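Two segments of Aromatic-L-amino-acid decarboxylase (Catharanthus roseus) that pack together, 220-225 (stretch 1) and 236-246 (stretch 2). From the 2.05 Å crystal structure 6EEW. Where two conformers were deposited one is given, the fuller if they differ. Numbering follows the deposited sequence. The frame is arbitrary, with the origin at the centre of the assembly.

Stretch 1, residues 220-225: IRLIPT
Stretch 2 236-246: QVLRKMVEDDV

A short strand packs against one face of a helix in Aromatic-L-amino-acid decarboxylase. Residues 220-223 are extended (phi -77 to -117°, psi 111 to 123°); Pro224 follows at -63/140° with a C-gamma endo ring, and Thr225 at -128/155°. Residues 236-246 lie within a longer helix, phi/psi near -62/-42°, with i to i+4 backbone bonds of 2.8-3.0 Å from Lys240 N to Gln236 O through Val246 N to Val242 O. The two N-to-C directions make an angle of 153°, nearly antiparallel, and the axes approach to 9.8 Å. Ile223 and Leu238 set the register, their CA atoms 6.7 Å apart; the contact buries 380 Å² in all.

Strand alternation selects the residues that meet the helix: the CA-to-CB bonds of Arg221 and Ile223 point toward it, that of Leu222 (m, t) away. On the helix, Val237, Met241 and Asp245 recur every four residues and all point toward the strand, while Leu238 points sideways. The reversed direction pairs Ile223 with the first turns of residues 236-246 and Arg221 with the last.

Ile223 (chi1 -51°, m; chi2 160°, t) spreads over three side chains. Ile223 CG2 lies 3.3 Å from Val237 CG1, a tight apolar contact, and 3.6 Å from Met241 SD; Ile223 CD1 extends to 3.6 Å from Leu238 CD1. Val237 is t (172°), and Leu238 is t, p (173°, 61°). Pro224 adds a looser margin, its CG 4.4 Å from Val237 CG1 and its CD 4.2 Å from Met241 SD.

Met241 is m, t, p (-64°, 171°, 63°). The extended chi2 carries SD out to Ile223 and Pro224, and the p turn at chi3 places Met241 CE over one face of the Arg221 guanidinium, 3.9 Å from Arg221 CZ. The same thioether side chain thus serves both the apolar cluster and the charged end of the contact.

Arg221 is m, t, p with chi4 -161° (-54°, -163°, 62°). This path delivers Arg221 NH1 to Asp245 OD2 at 2.6 Å, a salt bridge whose hydrogen bond is short but weak, with an N-H...acceptor angle of 144°. Asp245 (m, -75°; chi2 -29°) presents OD2 at the guanidinium edge, near its plane, while Met241 CE lies over one face; OD2 is also hydrogen-bonded elsewhere in the structure.

Away from the contact, i to i+4 salt bridges link Arg239 (t, t, m) NH1 to Glu243 (m, t) OE2 at 3.2 Å and Lys240 (t, p, t, t) NZ to Asp244 (m) OD1 at 3.4 Å, the latter with a weak hydrogen bond.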

# COMPACT_ATOMS: atom_id res chain seq x y z
N ILE A 220 22.71 -2.64 -13.06
CA ILE A 220 22.19 -3.39 -11.92
C ILE A 220 23.09 -4.61 -11.76
O ILE A 220 23.09 -5.49 -12.62
CB ILE A 220 20.73 -3.81 -12.15
CG1 ILE A 220 19.84 -2.59 -12.39
CG2 ILE A 220 20.22 -4.62 -10.97
CD1 ILE A 220 18.39 -2.93 -12.71
N ARG A 221 23.88 -4.66 -10.68
CA ARG A 221 24.93 -5.65 -10.50
C ARG A 221 24.66 -6.54 -9.30
O ARG A 221 24.51 -6.05 -8.17
CB ARG A 221 26.29 -4.96 -10.40
CG ARG A 221 26.57 -4.03 -11.59
CD ARG A 221 28.04 -3.68 -11.71
NE ARG A 221 28.84 -4.87 -11.96
CZ ARG A 221 30.15 -4.95 -11.75
NH1 ARG A 221 30.80 -3.89 -11.29
NH2 ARG A 221 30.80 -6.08 -12.00
N LEU A 222 24.59 -7.86 -9.54
CA LEU A 222 24.44 -8.86 -8.49
C LEU A 222 25.81 -9.39 -8.07
O LEU A 222 26.55 -9.97 -8.88
CB LEU A 222 23.55 -10.01 -8.96
CG LEU A 222 22.09 -9.81 -9.35
CD1 LEU A 222 21.51 -11.18 -9.68
CD2 LEU A 222 21.28 -9.12 -8.27
N ILE A 223 26.14 -9.24 -6.79
CA ILE A 223 27.41 -9.67 -6.23
C ILE A 223 27.39 -11.19 -6.04
O ILE A 223 26.57 -11.71 -5.26
CB ILE A 223 27.71 -8.95 -4.91
CG1 ILE A 223 27.57 -7.45 -5.10
CG2 ILE A 223 29.12 -9.25 -4.47
CD1 ILE A 223 27.37 -6.71 -3.81
N PRO A 224 28.24 -11.92 -6.73
CA PRO A 224 28.27 -13.38 -6.56
C PRO A 224 28.66 -13.79 -5.14
O PRO A 224 29.53 -13.18 -4.51
CB PRO A 224 29.33 -13.84 -7.57
CG PRO A 224 30.13 -12.60 -7.88
CD PRO A 224 29.16 -11.47 -7.78
N THR A 225 27.98 -14.82 -4.64
CA THR A 225 28.23 -15.34 -3.31
C THR A 225 28.45 -16.84 -3.40
O THR A 225 27.99 -17.49 -4.34
CB THR A 225 27.07 -15.06 -2.35
OG1 THR A 225 25.92 -15.81 -2.78
CG2 THR A 225 26.75 -13.59 -2.31
N GLN A 236 35.32 -8.07 0.34
CA GLN A 236 36.37 -8.01 -0.68
C GLN A 236 35.79 -8.03 -2.08
O GLN A 236 36.19 -7.25 -2.96
CB GLN A 236 37.35 -9.16 -0.47
CG GLN A 236 38.08 -9.15 0.88
CD GLN A 236 37.50 -10.14 1.90
OE1 GLN A 236 36.29 -10.14 2.18
NE2 GLN A 236 38.37 -10.96 2.47
N VAL A 237 34.83 -8.94 -2.32
CA VAL A 237 34.18 -9.04 -3.62
C VAL A 237 33.56 -7.70 -4.02
O VAL A 237 33.77 -7.18 -5.12
CB VAL A 237 33.13 -10.16 -3.60
CG1 VAL A 237 32.29 -10.15 -4.88
CG2 VAL A 237 33.80 -11.51 -3.43
N LEU A 238 32.78 -7.12 -3.10
CA LEU A 238 32.12 -5.86 -3.39
C LEU A 238 33.12 -4.74 -3.64
O LEU A 238 32.91 -3.90 -4.52
CB LEU A 238 31.19 -5.50 -2.24
CG LEU A 238 30.51 -4.13 -2.24
CD1 LEU A 238 29.60 -3.96 -3.45
CD2 LEU A 238 29.71 -3.95 -0.93
N ARG A 239 34.20 -4.70 -2.85
CA ARG A 239 35.18 -3.64 -3.05
C ARG A 239 35.81 -3.75 -4.42
O ARG A 239 36.00 -2.74 -5.11
CB ARG A 239 36.27 -3.70 -1.99
CG ARG A 239 37.46 -2.84 -2.37
CD ARG A 239 38.53 -2.89 -1.32
NE ARG A 239 38.05 -2.32 -0.07
CZ ARG A 239 38.02 -1.03 0.20
NH1 ARG A 239 38.46 -0.15 -0.71
NH2 ARG A 239 37.56 -0.61 1.37
N LYS A 240 36.14 -4.98 -4.82
CA LYS A 240 36.73 -5.17 -6.14
C LYS A 240 35.77 -4.68 -7.22
O LYS A 240 36.16 -3.95 -8.14
CB LYS A 240 37.08 -6.65 -6.33
CG LYS A 240 37.70 -6.96 -7.67
CD LYS A 240 38.95 -6.11 -7.84
CE LYS A 240 39.63 -6.33 -9.17
NZ LYS A 240 40.77 -5.39 -9.35
N MET A 241 34.49 -5.04 -7.09
CA MET A 241 33.49 -4.61 -8.07
C MET A 241 33.38 -3.08 -8.11
O MET A 241 33.35 -2.47 -9.18
CB MET A 241 32.13 -5.24 -7.78
CG MET A 241 32.11 -6.77 -7.91
SD MET A 241 30.57 -7.51 -7.31
CE MET A 241 29.38 -6.78 -8.44
N VAL A 242 33.28 -2.46 -6.94
CA VAL A 242 33.11 -1.01 -6.88
C VAL A 242 34.31 -0.31 -7.50
O VAL A 242 34.16 0.66 -8.26
CB VAL A 242 32.89 -0.55 -5.42
CG1 VAL A 242 32.92 0.97 -5.34
CG2 VAL A 242 31.57 -1.10 -4.88
N GLU A 243 35.52 -0.79 -7.22
CA GLU A 243 36.69 -0.10 -7.73
C GLU A 243 36.84 -0.29 -9.24
O GLU A 243 37.30 0.62 -9.94
CB GLU A 243 37.94 -0.56 -6.97
CG GLU A 243 37.91 -0.05 -5.52
CD GLU A 243 39.08 -0.53 -4.68
OE1 GLU A 243 39.64 -1.62 -4.98
OE2 GLU A 243 39.43 0.16 -3.70
N ASP A 244 36.44 -1.46 -9.76
CA ASP A 244 36.43 -1.62 -11.20
C ASP A 244 35.39 -0.70 -11.84
O ASP A 244 35.64 -0.12 -12.91
CB ASP A 244 36.18 -3.09 -11.56
CG ASP A 244 37.35 -3.99 -11.17
OD1 ASP A 244 38.43 -3.46 -10.81
OD2 ASP A 244 37.21 -5.23 -11.22
N ASP A 245 34.24 -0.53 -11.20
CA ASP A 245 33.23 0.38 -11.74
C ASP A 245 33.73 1.82 -11.74
O ASP A 245 33.48 2.57 -12.69
CB ASP A 245 31.94 0.28 -10.95
CG ASP A 245 31.18 -0.98 -11.27
OD1 ASP A 245 31.31 -1.47 -12.41
OD2 ASP A 245 30.45 -1.48 -10.38
N VAL A 246 34.42 2.22 -10.67
CA VAL A 246 34.98 3.57 -10.61
C VAL A 246 36.03 3.75 -11.70
O VAL A 246 36.11 4.82 -12.32
CB VAL A 246 35.56 3.85 -9.21
CG1 VAL A 246 36.47 5.08 -9.24
CG2 VAL A 246 34.45 4.05 -8.22